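Local atomic coordinates of endoglucanase FnCel5A (Fervidobacterium nodosum, PDB entry 3NCO), a protein that probably hydrolyses beta-1,4-glucosidic bonds in cellulose, as an endoglucanase of glycoside hydrolase family 5. Residues A[259-264]-A[277-282]; A[208-213]-A[273-278]; A[200-205]-A[286-291]; A[226-229]-A[233-236]. One frame throughout, in Å; residues are numbered along the deposited sequence.

Overall arrangement
Running from the N terminus, the chain reaches strand 198-204 of a TIM barrel, where residues 200-205 open contact 3, the widest loop of the four, which closes only at 286-291. Within it, residues 208-213 open contact 2, closed at 273-278. Contact 4 is a short local loop inside contact 2, tying 226-229 to the first turn of helix 232-252. Contact 1 also lies within contact 3: it opens inside contact 2, at 259-264 on the seventh barrel strand, and ends slightly beyond it on helix 269-285, sharing Lys277 and Thr278. Together they join strands six to eight to the outer helices and to the loop that follows strand 198-204.

Contact 1: residues A[259-264]-A[277-282]; sequences GEFGAY and KTVRRI
Phe261, on strand 256-261, and Val279, on helix 269-285, are the closest backbone pair here, their CA atoms 7.9 Å apart, with no hydrogen bond crossing between strand and helix. Both side chains set out toward the opposite segment and run alongside each other, pointing opposite ways. The meeting is narrow: Phe261 CD2 lies 3.4 Å from Val279 CG1, a close approach for two carbons, and the valine comes at the ring on a slant. Two torsions bring the pair together. Val279 holds CG1 anti to its backbone N (chi1 172°), while Phe261 turns CG between its backbone N and carbonyl carbon (chi1 77°). This pair belongs to the beta-alpha-beta unit formed by strand 256-261, helix 269-285 and strand 289-292 of the TIM barrel, and it is one of the places where the helix packs on the outside of the first of those strands; Phe261 also touches Trp275 and Thr276 of the same helix. Phenylalanine suits the strand because its long flat ring spans the gap to the helix; the short, branched valine offers a methyl, CG1, to the ring close to the helix. The ring also rests against the next helical residue, with Phe261 CE2 4.2 Å from the backbone N of Arg280 and Phe261 CZ 4.3 Å from Arg280 CB. The guanidinium takes no part. It leads away, NE to the carbonyl of Ser316 and NH2 into a salt bridge with Glu284. Around the pair, Phe261 makes an edge-to-face contact with Tyr292, and Val279 touches Phe242 and Tyr204.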
loop_
_atom_site.group_PDB
_atom_site.type_symbol
_atom_site.label_atom_id
_atom_site.label_comp_id
_atom_site.label_asym_id
_atom_site.label_seq_id
_atom_site.Cartn_x
_atom_site.Cartn_y
_atom_site.Cartn_z
ATOM N N GLY A 259 -1.802 2.146 -4.333
ATOM C CA GLY A 259 -1.676 1.805 -2.916
ATOM C C GLY A 259 -1.018 2.834 -2.059
ATOM O O GLY A 259 -1.195 2.830 -0.843
ATOM N N GLU A 260 -0.204 3.697 -2.685
ATOM C CA GLU A 260 0.307 4.829 -1.936
ATOM C C GLU A 260 0.355 5.994 -2.862
ATOM O O GLU A 260 0.696 5.878 -4.034
ATOM C CB GLU A 260 1.724 4.607 -1.423
ATOM C CG GLU A 260 1.874 3.448 -0.513
ATOM C CD GLU A 260 3.302 3.262 -0.043
ATOM O OE1 GLU A 260 4.172 4.153 -0.271
ATOM O OE2 GLU A 260 3.653 2.121 0.482
ATOM N N PHE A 261 0.048 7.154 -2.309
ATOM C CA PHE A 261 0.313 8.434 -2.962
ATOM C C PHE A 261 0.362 9.556 -1.938
ATOM O O PHE A 261 -0.435 9.566 -1.002
ATOM C CB PHE A 261 -0.689 8.755 -4.117
ATOM C CG PHE A 261 -2.059 9.242 -3.670
ATOM C CD1 PHE A 261 -2.996 8.353 -3.187
ATOM C CD2 PHE A 261 -2.414 10.587 -3.842
ATOM C CE1 PHE A 261 -4.303 8.795 -2.800
ATOM C CE2 PHE A 261 -3.643 11.038 -3.483
ATOM C CZ PHE A 261 -4.607 10.177 -2.965
ATOM N N GLY A 262 1.321 10.477 -2.059
ATOM C CA GLY A 262 1.344 11.584 -1.076
ATOM C C GLY A 262 2.533 12.502 -1.282
ATOM O O GLY A 262 3.502 12.108 -1.917
ATOM N N ALA A 263 2.449 13.715 -0.723
ATOM C CA ALA A 263 3.547 14.679 -0.806
ATOM C C ALA A 263 4.020 15.009 0.614
ATOM O O ALA A 263 3.208 15.339 1.487
ATOM C CB ALA A 263 3.108 15.948 -1.533
ATOM N N TYR A 264 5.339 14.949 0.809
ATOM C CA TYR A 264 5.947 15.201 2.109
ATOM C C TYR A 264 5.658 16.623 2.589
ATOM O O TYR A 264 5.600 17.557 1.779
ATOM C CB TYR A 264 7.452 15.011 1.945
ATOM C CG TYR A 264 8.277 15.058 3.218
ATOM C CD1 TYR A 264 7.881 14.343 4.347
ATOM C CD2 TYR A 264 9.494 15.745 3.250
ATOM C CE1 TYR A 264 8.654 14.369 5.537
ATOM C CE2 TYR A 264 10.254 15.767 4.410
ATOM C CZ TYR A 264 9.811 15.084 5.542
ATOM O OH TYR A 264 10.592 15.091 6.676
ATOM N N LYS A 277 -5.117 16.382 -4.796
ATOM C CA LYS A 277 -6.443 16.395 -5.377
ATOM C C LYS A 277 -6.403 15.901 -6.806
ATOM O O LYS A 277 -7.280 15.145 -7.223
ATOM C CB LYS A 277 -6.955 17.848 -5.376
ATOM C CG LYS A 277 -8.301 18.064 -6.000
ATOM C CD LYS A 277 -8.473 19.574 -6.131
ATOM C CE LYS A 277 -9.902 20.035 -5.855
ATOM N NZ LYS A 277 -11.001 19.137 -6.369
ATOM N N THR A 278 -5.381 16.328 -7.567
ATOM C CA THR A 278 -5.251 15.966 -8.974
ATOM C C THR A 278 -4.990 14.461 -9.118
ATOM O O THR A 278 -5.609 13.784 -9.916
ATOM C CB THR A 278 -4.104 16.766 -9.621
ATOM O OG1 THR A 278 -4.451 18.155 -9.631
ATOM C CG2 THR A 278 -3.822 16.326 -11.042
ATOM N N VAL A 279 -4.095 13.941 -8.304
ATOM C CA VAL A 279 -3.841 12.488 -8.312
ATOM C C VAL A 279 -5.114 11.720 -7.966
ATOM O O VAL A 279 -5.479 10.767 -8.670
ATOM C CB VAL A 279 -2.680 12.113 -7.359
ATOM C CG1 VAL A 279 -2.614 10.632 -7.260
ATOM C CG2 VAL A 279 -1.351 12.664 -7.911
ATOM N N ARG A 280 -5.808 12.127 -6.904
ATOM C CA ARG A 280 -7.070 11.468 -6.549
ATOM C C ARG A 280 -8.098 11.483 -7.720
ATOM O O ARG A 280 -8.693 10.466 -8.054
ATOM C CB ARG A 280 -7.705 12.079 -5.299
ATOM C CG ARG A 280 -9.073 11.424 -5.046
ATOM C CD ARG A 280 -9.883 12.132 -3.982
ATOM N NE ARG A 280 -10.122 13.535 -4.297
ATOM C CZ ARG A 280 -11.082 13.950 -5.085
ATOM N NH1 ARG A 280 -11.270 15.243 -5.310
ATOM N NH2 ARG A 280 -11.889 13.060 -5.627
ATOM N N ARG A 281 -8.315 12.655 -8.331
ATOM C CA ARG A 281 -9.291 12.756 -9.428
ATOM C C ARG A 281 -8.909 11.888 -10.611
ATOM O O ARG A 281 -9.791 11.311 -11.256
ATOM C CB ARG A 281 -9.365 14.196 -9.930
ATOM C CG ARG A 281 -9.962 15.161 -8.919
ATOM C CD ARG A 281 -10.190 16.598 -9.536
ATOM N NE ARG A 281 -9.145 17.003 -10.511
ATOM C CZ ARG A 281 -8.307 18.062 -10.404
ATOM N NH1 ARG A 281 -8.339 18.874 -9.352
ATOM N NH2 ARG A 281 -7.412 18.310 -11.372
ATOM N N ILE A 282 -7.617 11.831 -10.937
ATOM C CA ILE A 282 -7.183 11.066 -12.111
ATOM C C ILE A 282 -7.234 9.555 -11.821
ATOM O O ILE A 282 -7.606 8.758 -12.698
ATOM C CB ILE A 282 -5.791 11.515 -12.607
ATOM C CG1 ILE A 282 -5.891 12.964 -13.139
ATOM C CG2 ILE A 282 -5.215 10.535 -13.672
ATOM C CD1 ILE A 282 -4.544 13.592 -13.564
#

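Contact 2: residues A[208-213]-A[273-278]; sequences FNFTHQ and VKWTKT
One face of the Trp275 indole receives both Thr211 and Phe210, while Thr276 OG1 lies in the plane of the indole at its edge. Thr211 places CG2 over the six-membered ring in a CH-pi contact, 3.8 Å from that ring's centroid and 23° off its normal. The closest approach is that of Thr211 CG2 to Trp275 CZ2, 3.5 Å. Phe210 sits farther along the same face, at the five-membered end. Its ring meets the indole obliquely, its centroid 5.3 Å from that of the Trp275 five-membered ring and the planes turned 46° apart. Phe210 CE2 also packs 3.7 Å from Trp275 CB.

Threonine suits its place because its two branches do different work. With OG1 between the backbone N and the carbonyl carbon (chi1 64°), the hydroxyl bonds to the carbonyl of Tyr205, and the methyl is left to face the indole. Gln213, just beyond the short helix 208-211, folds back so that its NE2 donates to Phe210 O at 2.9 Å, in the carbonyl plane on a lone pair. The contact thus joins helix 208-211, which follows strand 198-204, to helix 269-285 on the outside of the TIM barrel, where Trp228 adds an edge-to-face contact with Trp275.

A broad indole can accept a methyl and a second ring side by side, and its NE1 is satisfied by the carbonyl of Glu206. The association across the interface is therefore apolar and aromatic, with the buried polar groups of Thr211 and Trp275 paired to backbone oxygens.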
loop_
_atom_site.group_PDB
_atom_site.type_symbol
_atom_site.label_atom_id
_atom_site.label_comp_id
_atom_site.label_asym_id
_atom_site.label_seq_id
_atom_site.Cartn_x
_atom_site.Cartn_y
_atom_site.Cartn_z
ATOM N N PHE A 208 9.010 13.191 -8.352
ATOM C CA PHE A 208 9.643 12.763 -7.105
ATOM C C PHE A 208 10.364 13.923 -6.431
ATOM O O PHE A 208 10.383 13.992 -5.189
ATOM C CB PHE A 208 10.617 11.617 -7.375
ATOM C CG PHE A 208 10.940 10.800 -6.183
ATOM C CD1 PHE A 208 10.100 9.752 -5.817
ATOM C CD2 PHE A 208 12.115 11.021 -5.444
ATOM C CE1 PHE A 208 10.383 8.952 -4.712
ATOM C CE2 PHE A 208 12.418 10.183 -4.318
ATOM C CZ PHE A 208 11.540 9.161 -3.978
ATOM N N ASN A 209 10.892 14.861 -7.241
ATOM C CA ASN A 209 11.563 16.017 -6.636
ATOM C C ASN A 209 10.565 16.991 -6.013
ATOM O O ASN A 209 10.958 17.887 -5.239
ATOM C CB ASN A 209 12.568 16.696 -7.600
ATOM C CG ASN A 209 11.891 17.453 -8.752
ATOM O OD1 ASN A 209 10.667 17.365 -8.957
ATOM N ND2 ASN A 209 12.702 18.147 -9.549
ATOM N N PHE A 210 9.272 16.800 -6.327
ATOM C CA PHE A 210 8.228 17.536 -5.623
ATOM C C PHE A 210 7.757 16.795 -4.371
ATOM O O PHE A 210 7.729 17.367 -3.272
ATOM C CB PHE A 210 7.023 17.876 -6.511
ATOM C CG PHE A 210 5.864 18.436 -5.715
ATOM C CD1 PHE A 210 5.938 19.725 -5.167
ATOM C CD2 PHE A 210 4.757 17.660 -5.416
ATOM C CE1 PHE A 210 4.916 20.219 -4.375
ATOM C CE2 PHE A 210 3.721 18.134 -4.612
ATOM C CZ PHE A 210 3.792 19.417 -4.095
ATOM N N THR A 211 7.383 15.515 -4.511
ATOM C CA THR A 211 6.754 14.836 -3.380
ATOM C C THR A 211 7.782 14.494 -2.297
ATOM O O THR A 211 7.409 14.270 -1.131
ATOM C CB THR A 211 6.089 13.516 -3.805
ATOM O OG1 THR A 211 7.107 12.608 -4.283
ATOM C CG2 THR A 211 4.950 13.774 -4.875
ATOM N N HIS A 212 9.071 14.437 -2.670
ATOM C CA HIS A 212 10.088 14.057 -1.672
ATOM C C HIS A 212 11.095 15.160 -1.417
ATOM O O HIS A 212 12.154 14.889 -0.838
ATOM C CB HIS A 212 10.808 12.747 -2.051
ATOM C CG HIS A 212 9.936 11.554 -1.944
ATOM N ND1 HIS A 212 10.184 10.506 -1.072
ATOM C CD2 HIS A 212 8.765 11.272 -2.561
ATOM C CE1 HIS A 212 9.198 9.623 -1.170
ATOM N NE2 HIS A 212 8.329 10.062 -2.066
ATOM N N GLN A 213 10.769 16.409 -1.782
ATOM C CA GLN A 213 11.694 17.515 -1.479
ATOM C C GLN A 213 11.903 17.596 0.029
ATOM O O GLN A 213 10.960 17.436 0.841
ATOM C CB GLN A 213 11.175 18.832 -2.025
ATOM C CG GLN A 213 9.887 19.284 -1.373
ATOM C CD GLN A 213 9.310 20.477 -2.108
ATOM O OE1 GLN A 213 9.836 21.587 -2.005
ATOM N NE2 GLN A 213 8.263 20.244 -2.917
ATOM N N VAL A 273 -1.845 20.284 -1.606
ATOM C CA VAL A 273 -3.291 20.194 -1.702
ATOM C C VAL A 273 -3.717 19.996 -3.169
ATOM O O VAL A 273 -4.554 19.101 -3.459
ATOM C CB VAL A 273 -3.932 21.474 -1.095
ATOM C CG1 VAL A 273 -5.376 21.641 -1.586
ATOM C CG2 VAL A 273 -3.872 21.415 0.415
ATOM N N LYS A 274 -3.126 20.807 -4.063
ATOM C CA LYS A 274 -3.403 20.689 -5.512
ATOM C C LYS A 274 -2.936 19.344 -6.106
ATOM O O LYS A 274 -3.664 18.719 -6.896
ATOM C CB LYS A 274 -2.760 21.827 -6.272
ATOM C CG LYS A 274 -3.471 23.154 -6.079
ATOM C CD LYS A 274 -2.836 24.240 -6.981
ATOM C CE LYS A 274 -3.287 25.650 -6.598
ATOM N NZ LYS A 274 -4.764 25.722 -6.423
ATOM N N TRP A 275 -1.709 18.933 -5.770
ATOM C CA TRP A 275 -1.158 17.660 -6.286
ATOM C C TRP A 275 -2.017 16.494 -5.808
ATOM O O TRP A 275 -2.394 15.629 -6.603
ATOM C CB TRP A 275 0.316 17.501 -5.846
ATOM C CG TRP A 275 0.998 16.272 -6.400
ATOM C CD1 TRP A 275 1.737 16.187 -7.572
ATOM C CD2 TRP A 275 1.040 14.963 -5.800
ATOM N NE1 TRP A 275 2.209 14.898 -7.732
ATOM C CE2 TRP A 275 1.793 14.137 -6.666
ATOM C CE3 TRP A 275 0.497 14.411 -4.621
ATOM C CZ2 TRP A 275 2.001 12.776 -6.404
ATOM C CZ3 TRP A 275 0.719 13.050 -4.347
ATOM C CH2 TRP A 275 1.457 12.265 -5.253
ATOM N N THR A 276 -2.359 16.501 -4.514
ATOM C CA THR A 276 -3.098 15.362 -3.955
ATOM C C THR A 276 -4.464 15.225 -4.601
ATOM O O THR A 276 -4.907 14.116 -4.947
ATOM C CB THR A 276 -3.186 15.486 -2.416
ATOM O OG1 THR A 276 -1.853 15.607 -1.900
ATOM C CG2 THR A 276 -3.866 14.249 -1.785
ATOM N N LYS A 277 -5.117 16.382 -4.796
ATOM C CA LYS A 277 -6.443 16.395 -5.377
ATOM C C LYS A 277 -6.403 15.901 -6.806
ATOM O O LYS A 277 -7.280 15.145 -7.223
ATOM C CB LYS A 277 -6.955 17.848 -5.376
ATOM C CG LYS A 277 -8.301 18.064 -6.000
ATOM C CD LYS A 277 -8.473 19.574 -6.131
ATOM C CE LYS A 277 -9.902 20.035 -5.855
ATOM N NZ LYS A 277 -11.001 19.137 -6.369
ATOM N N THR A 278 -5.381 16.328 -7.567
ATOM C CA THR A 278 -5.251 15.966 -8.974
ATOM C C THR A 278 -4.990 14.461 -9.118
ATOM O O THR A 278 -5.609 13.784 -9.916
ATOM C CB THR A 278 -4.104 16.766 -9.621
ATOM O OG1 THR A 278 -4.451 18.155 -9.631
ATOM C CG2 THR A 278 -3.822 16.326 -11.042
#

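Contact 3: residues A[200-205]-A[286-291]; sequences VSFHYY and FGFSLA
Phe202, on strand 198-204, and Phe288, leading into the eighth strand, meet although their strands are not neighbours in the TIM barrel: strand 256-261 runs between them, and the two rings bridge over it.

The contact across the segments is wholly aromatic. The ring planes stand 83° apart with centroids separated by 5.8 Å, and the approach is oblique. CE2 of one ring meets CE2 of the other, Phe202 CE2 lying 3.8 Å from Phe288 CE2, with Phe288 CD2 in the plane of the Phe202 ring at its edge. Phe202 gets there through a first torsion that sets CG between the backbone N and the carbonyl carbon (chi1 74°), and its side chain crosses that of Phe288 at about a right angle. Large rings suit both places, since the two together must reach across strand 256-261. Phe242 of helix 232-252 meets Phe202 edge-to-face, and Ile256 lies against Phe288. With a serine in place of Phe202, Phe288 would probably lose its aromatic partner, and a gap would be likely to open between Phe288 and Phe242.

Hydrogen bonding belongs to each segment's own surroundings. Phe202 pairs through its backbone with Phe257, and Ser201 OG also bonds to the Phe257 carbonyl. Ahead of Phe288, helix 269-285 ends in a Schellman motif, with Phe288 N bonded to Ala283 O and Gly287 N to Glu284 O; the positive phi of Gly287 (77°) favours glycine there. As the chain turns, it brings Phe286 CB over one face of the Phe288 ring, toward its rim.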
loop_
_atom_site.group_PDB
_atom_site.type_symbol
_atom_site.label_atom_id
_atom_site.label_comp_id
_atom_site.label_asym_id
_atom_site.label_seq_id
_atom_site.Cartn_x
_atom_site.Cartn_y
_atom_site.Cartn_z
ATOM N N VAL A 200 -3.746 -5.562 -8.992
ATOM C CA VAL A 200 -2.346 -5.119 -9.149
ATOM C C VAL A 200 -2.268 -3.739 -8.528
ATOM O O VAL A 200 -3.223 -2.945 -8.620
ATOM C CB VAL A 200 -1.975 -5.080 -10.687
ATOM C CG1 VAL A 200 -0.709 -4.290 -10.937
ATOM C CG2 VAL A 200 -1.864 -6.519 -11.234
ATOM N N SER A 201 -1.146 -3.450 -7.867
ATOM C CA SER A 201 -0.990 -2.128 -7.256
ATOM C C SER A 201 0.288 -1.401 -7.663
ATOM O O SER A 201 1.341 -2.011 -7.711
ATOM C CB SER A 201 -1.022 -2.301 -5.739
ATOM O OG SER A 201 -0.838 -1.061 -5.110
ATOM N N PHE A 202 0.175 -0.084 -7.896
ATOM C CA PHE A 202 1.395 0.755 -8.101
ATOM C C PHE A 202 1.346 1.889 -7.107
ATOM O O PHE A 202 0.308 2.065 -6.467
ATOM C CB PHE A 202 1.553 1.289 -9.543
ATOM C CG PHE A 202 0.597 2.425 -9.914
ATOM C CD1 PHE A 202 1.079 3.706 -10.162
ATOM C CD2 PHE A 202 -0.788 2.176 -10.069
ATOM C CE1 PHE A 202 0.172 4.758 -10.547
ATOM C CE2 PHE A 202 -1.674 3.204 -10.426
ATOM C CZ PHE A 202 -1.190 4.471 -10.660
ATOM N N HIS A 203 2.478 2.532 -6.896
ATOM C CA HIS A 203 2.558 3.682 -6.022
ATOM C C HIS A 203 2.937 4.893 -6.832
ATOM O O HIS A 203 3.665 4.765 -7.821
ATOM C CB HIS A 203 3.620 3.450 -4.982
ATOM C CG HIS A 203 3.301 2.301 -4.084
ATOM N ND1 HIS A 203 4.177 1.847 -3.136
ATOM C CD2 HIS A 203 2.190 1.540 -3.993
ATOM C CE1 HIS A 203 3.615 0.843 -2.477
ATOM N NE2 HIS A 203 2.405 0.637 -2.984
ATOM N N TYR A 204 2.434 6.058 -6.436
ATOM C CA TYR A 204 2.626 7.249 -7.235
ATOM C C TYR A 204 3.163 8.405 -6.413
ATOM O O TYR A 204 2.488 8.899 -5.507
ATOM C CB TYR A 204 1.353 7.705 -7.967
ATOM C CG TYR A 204 1.685 8.656 -9.112
ATOM C CD1 TYR A 204 2.302 8.190 -10.273
ATOM C CD2 TYR A 204 1.370 10.023 -9.020
ATOM C CE1 TYR A 204 2.617 9.098 -11.304
ATOM C CE2 TYR A 204 1.666 10.917 -10.019
ATOM C CZ TYR A 204 2.282 10.448 -11.158
ATOM O OH TYR A 204 2.556 11.302 -12.177
ATOM N N TYR A 205 4.370 8.838 -6.785
ATOM C CA TYR A 205 5.041 9.966 -6.138
ATOM C C TYR A 205 5.733 10.918 -7.135
ATOM O O TYR A 205 6.641 11.670 -6.757
ATOM C CB TYR A 205 6.106 9.405 -5.209
ATOM C CG TYR A 205 5.521 8.700 -4.004
ATOM C CD1 TYR A 205 4.969 9.425 -2.961
ATOM C CD2 TYR A 205 5.577 7.275 -3.879
ATOM C CE1 TYR A 205 4.480 8.811 -1.834
ATOM C CE2 TYR A 205 5.089 6.651 -2.731
ATOM C CZ TYR A 205 4.542 7.411 -1.709
ATOM O OH TYR A 205 4.081 6.828 -0.558
ATOM N N PHE A 286 -9.725 6.859 -13.992
ATOM C CA PHE A 286 -9.356 5.574 -14.557
ATOM C C PHE A 286 -9.890 4.366 -13.797
ATOM O O PHE A 286 -9.533 3.225 -14.127
ATOM C CB PHE A 286 -7.823 5.492 -14.766
ATOM C CG PHE A 286 -7.344 6.409 -15.856
ATOM C CD1 PHE A 286 -7.638 6.116 -17.189
ATOM C CD2 PHE A 286 -6.709 7.608 -15.576
ATOM C CE1 PHE A 286 -7.243 6.963 -18.202
ATOM C CE2 PHE A 286 -6.306 8.464 -16.613
ATOM C CZ PHE A 286 -6.613 8.155 -17.906
ATOM N N GLY A 287 -10.736 4.571 -12.775
ATOM C CA GLY A 287 -11.324 3.417 -12.098
ATOM C C GLY A 287 -10.365 2.715 -11.146
ATOM O O GLY A 287 -10.549 1.537 -10.784
ATOM N N PHE A 288 -9.334 3.445 -10.715
ATOM C CA PHE A 288 -8.383 2.907 -9.733
ATOM C C PHE A 288 -8.895 3.162 -8.313
ATOM O O PHE A 288 -9.319 4.261 -7.987
ATOM C CB PHE A 288 -7.012 3.586 -9.833
ATOM C CG PHE A 288 -6.345 3.467 -11.183
ATOM C CD1 PHE A 288 -6.763 2.535 -12.126
ATOM C CD2 PHE A 288 -5.234 4.289 -11.490
ATOM C CE1 PHE A 288 -6.125 2.469 -13.355
ATOM C CE2 PHE A 288 -4.549 4.210 -12.722
ATOM C CZ PHE A 288 -5.006 3.267 -13.654
ATOM N N SER A 289 -8.859 2.146 -7.467
ATOM C CA SER A 289 -9.021 2.417 -6.047
ATOM C C SER A 289 -7.740 3.073 -5.541
ATOM O O SER A 289 -6.769 3.180 -6.269
ATOM C CB SER A 289 -9.302 1.161 -5.306
ATOM O OG SER A 289 -8.173 0.330 -5.426
ATOM N N LEU A 290 -7.755 3.584 -4.309
ATOM C CA LEU A 290 -6.551 4.364 -3.890
ATOM C C LEU A 290 -6.456 4.448 -2.374
ATOM O O LEU A 290 -7.496 4.444 -1.687
ATOM C CB LEU A 290 -6.592 5.764 -4.522
ATOM C CG LEU A 290 -7.870 6.526 -4.169
ATOM C CD1 LEU A 290 -7.625 7.460 -2.988
ATOM C CD2 LEU A 290 -8.424 7.310 -5.351
ATOM N N ALA A 291 -5.207 4.545 -1.889
ATOM C CA ALA A 291 -4.874 4.703 -0.445
ATOM C C ALA A 291 -3.823 5.849 -0.341
ATOM O O ALA A 291 -2.737 5.795 -0.960
ATOM C CB ALA A 291 -4.284 3.380 0.123
#

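Contact 4: residues A[226-229]-A[233-236]; sequences VKWE and WEVE
The first turn of helix 232-252, the long helix between the sixth and seventh strands of the TIM barrel, is tied to the loop preceding it by Glu234, which reaches back to Glu229 and Trp228. Glu234 OE1 accepts from Glu229 N at 3.0 Å, on the syn side and 27° out of the carboxylate plane, with the N-H bent to 137°. OE2 takes a weak, straighter share of the same N-H. OE1 also accepts from Lys231 N, just before the helix. An extended glutamate is long enough for this, and its CB and OE2 both lie over one face of the Trp228 indole, whose plane is 18° from that of the carboxylate. At the edge of the same ring a water bridges the segments, accepting from Trp228 NE1 at 2.9 Å and donating to Glu234 O at 2.8 Å. Farther along, Trp228 CH2 touches Val235 CG2 at 4.1 Å. Replacing Glu234 by an alanine would probably leave the amides of Glu229 and Lys231 without this acceptor and set the loop free to shift.

Donors at the start of a helix should favour a charged carboxylate, though Glu229 OE2, 4.8 Å from Glu234 OE2, would tend to oppose it. The backbone N-H groups probably offset part of the negative charge and, with the indole lying along the chain, help to hold the carboxylate in place at this surface site.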
loop_
_atom_site.group_PDB
_atom_site.type_symbol
_atom_site.label_atom_id
_atom_site.label_comp_id
_atom_site.label_asym_id
_atom_site.label_seq_id
_atom_site.Cartn_x
_atom_site.Cartn_y
_atom_site.Cartn_z
ATOM N N VAL A 226 10.214 23.479 -4.190
ATOM C CA VAL A 226 9.747 23.022 -5.501
ATOM C C VAL A 226 8.207 23.092 -5.497
ATOM O O VAL A 226 7.567 22.514 -4.633
ATOM C CB VAL A 226 10.261 21.575 -5.803
ATOM C CG1 VAL A 226 9.637 21.042 -7.072
ATOM C CG2 VAL A 226 11.783 21.612 -5.877
ATOM N N LYS A 227 7.609 23.814 -6.452
ATOM C CA LYS A 227 6.168 23.952 -6.454
ATOM C C LYS A 227 5.447 22.924 -7.334
ATOM O O LYS A 227 6.041 22.284 -8.188
ATOM C CB LYS A 227 5.770 25.371 -6.886
ATOM C CG LYS A 227 6.306 26.428 -5.893
ATOM C CD LYS A 227 6.015 27.839 -6.342
ATOM C CE LYS A 227 6.937 28.217 -7.513
ATOM N NZ LYS A 227 7.428 29.625 -7.399
ATOM N N TRP A 228 4.146 22.811 -7.134
ATOM C CA TRP A 228 3.317 22.082 -8.066
ATOM C C TRP A 228 2.022 22.890 -8.164
ATOM O O TRP A 228 1.289 23.032 -7.189
ATOM C CB TRP A 228 3.096 20.632 -7.584
ATOM C CG TRP A 228 2.513 19.737 -8.711
ATOM C CD1 TRP A 228 3.228 18.955 -9.571
ATOM C CD2 TRP A 228 1.129 19.609 -9.099
ATOM N NE1 TRP A 228 2.372 18.336 -10.467
ATOM C CE2 TRP A 228 1.083 18.705 -10.190
ATOM C CE3 TRP A 228 -0.078 20.123 -8.596
ATOM C CZ2 TRP A 228 -0.136 18.320 -10.815
ATOM C CZ3 TRP A 228 -1.300 19.772 -9.230
ATOM C CH2 TRP A 228 -1.312 18.871 -10.333
ATOM N N GLU A 229 1.734 23.422 -9.356
ATOM C CA GLU A 229 0.752 24.515 -9.470
ATOM C C GLU A 229 -0.565 24.183 -10.140
ATOM O O GLU A 229 -1.453 25.064 -10.309
ATOM C CB GLU A 229 1.420 25.707 -10.151
ATOM C CG GLU A 229 2.591 26.179 -9.325
ATOM C CD GLU A 229 3.301 27.277 -10.014
ATOM O OE1 GLU A 229 2.865 28.430 -9.796
ATOM O OE2 GLU A 229 4.245 26.992 -10.792
ATOM N N TRP A 233 0.088 21.500 -18.136
ATOM C CA TRP A 233 1.186 20.568 -18.443
ATOM C C TRP A 233 1.483 19.642 -17.278
ATOM O O TRP A 233 1.819 18.470 -17.468
ATOM C CB TRP A 233 2.468 21.283 -18.943
ATOM C CG TRP A 233 3.440 21.828 -17.884
ATOM C CD1 TRP A 233 3.435 23.086 -17.343
ATOM C CD2 TRP A 233 4.593 21.154 -17.314
ATOM N NE1 TRP A 233 4.472 23.213 -16.443
ATOM C CE2 TRP A 233 5.194 22.050 -16.405
ATOM C CE3 TRP A 233 5.137 19.865 -17.449
ATOM C CZ2 TRP A 233 6.318 21.704 -15.634
ATOM C CZ3 TRP A 233 6.264 19.525 -16.697
ATOM C CH2 TRP A 233 6.848 20.450 -15.802
ATOM N N GLU A 234 1.311 20.157 -16.062
ATOM C CA GLU A 234 1.557 19.379 -14.838
ATOM C C GLU A 234 0.504 18.283 -14.648
ATOM O O GLU A 234 0.808 17.103 -14.329
ATOM C CB GLU A 234 1.554 20.350 -13.655
ATOM C CG GLU A 234 2.786 21.213 -13.627
ATOM C CD GLU A 234 2.761 22.215 -12.489
ATOM O OE1 GLU A 234 1.718 22.904 -12.341
ATOM O OE2 GLU A 234 3.772 22.289 -11.745
ATOM N N VAL A 235 -0.751 18.655 -14.865
ATOM C CA VAL A 235 -1.864 17.683 -14.828
ATOM C C VAL A 235 -1.725 16.597 -15.922
ATOM O O VAL A 235 -1.934 15.408 -15.671
ATOM C CB VAL A 235 -3.220 18.435 -14.979
ATOM C CG1 VAL A 235 -4.420 17.442 -14.973
ATOM C CG2 VAL A 235 -3.343 19.515 -13.886
ATOM N N GLU A 236 -1.374 17.010 -17.132
ATOM C CA GLU A 236 -1.194 16.089 -18.238
ATOM C C GLU A 236 -0.049 15.100 -17.967
ATOM O O GLU A 236 -0.122 13.940 -18.381
ATOM C CB GLU A 236 -0.972 16.870 -19.561
ATOM C CG GLU A 236 -0.818 15.953 -20.772
ATOM C CD GLU A 236 -1.914 14.880 -20.861
ATOM O OE1 GLU A 236 -3.105 15.188 -20.600
ATOM O OE2 GLU A 236 -1.571 13.723 -21.187
HETATM O O HOH W 1 2.980 16.615 -12.660
#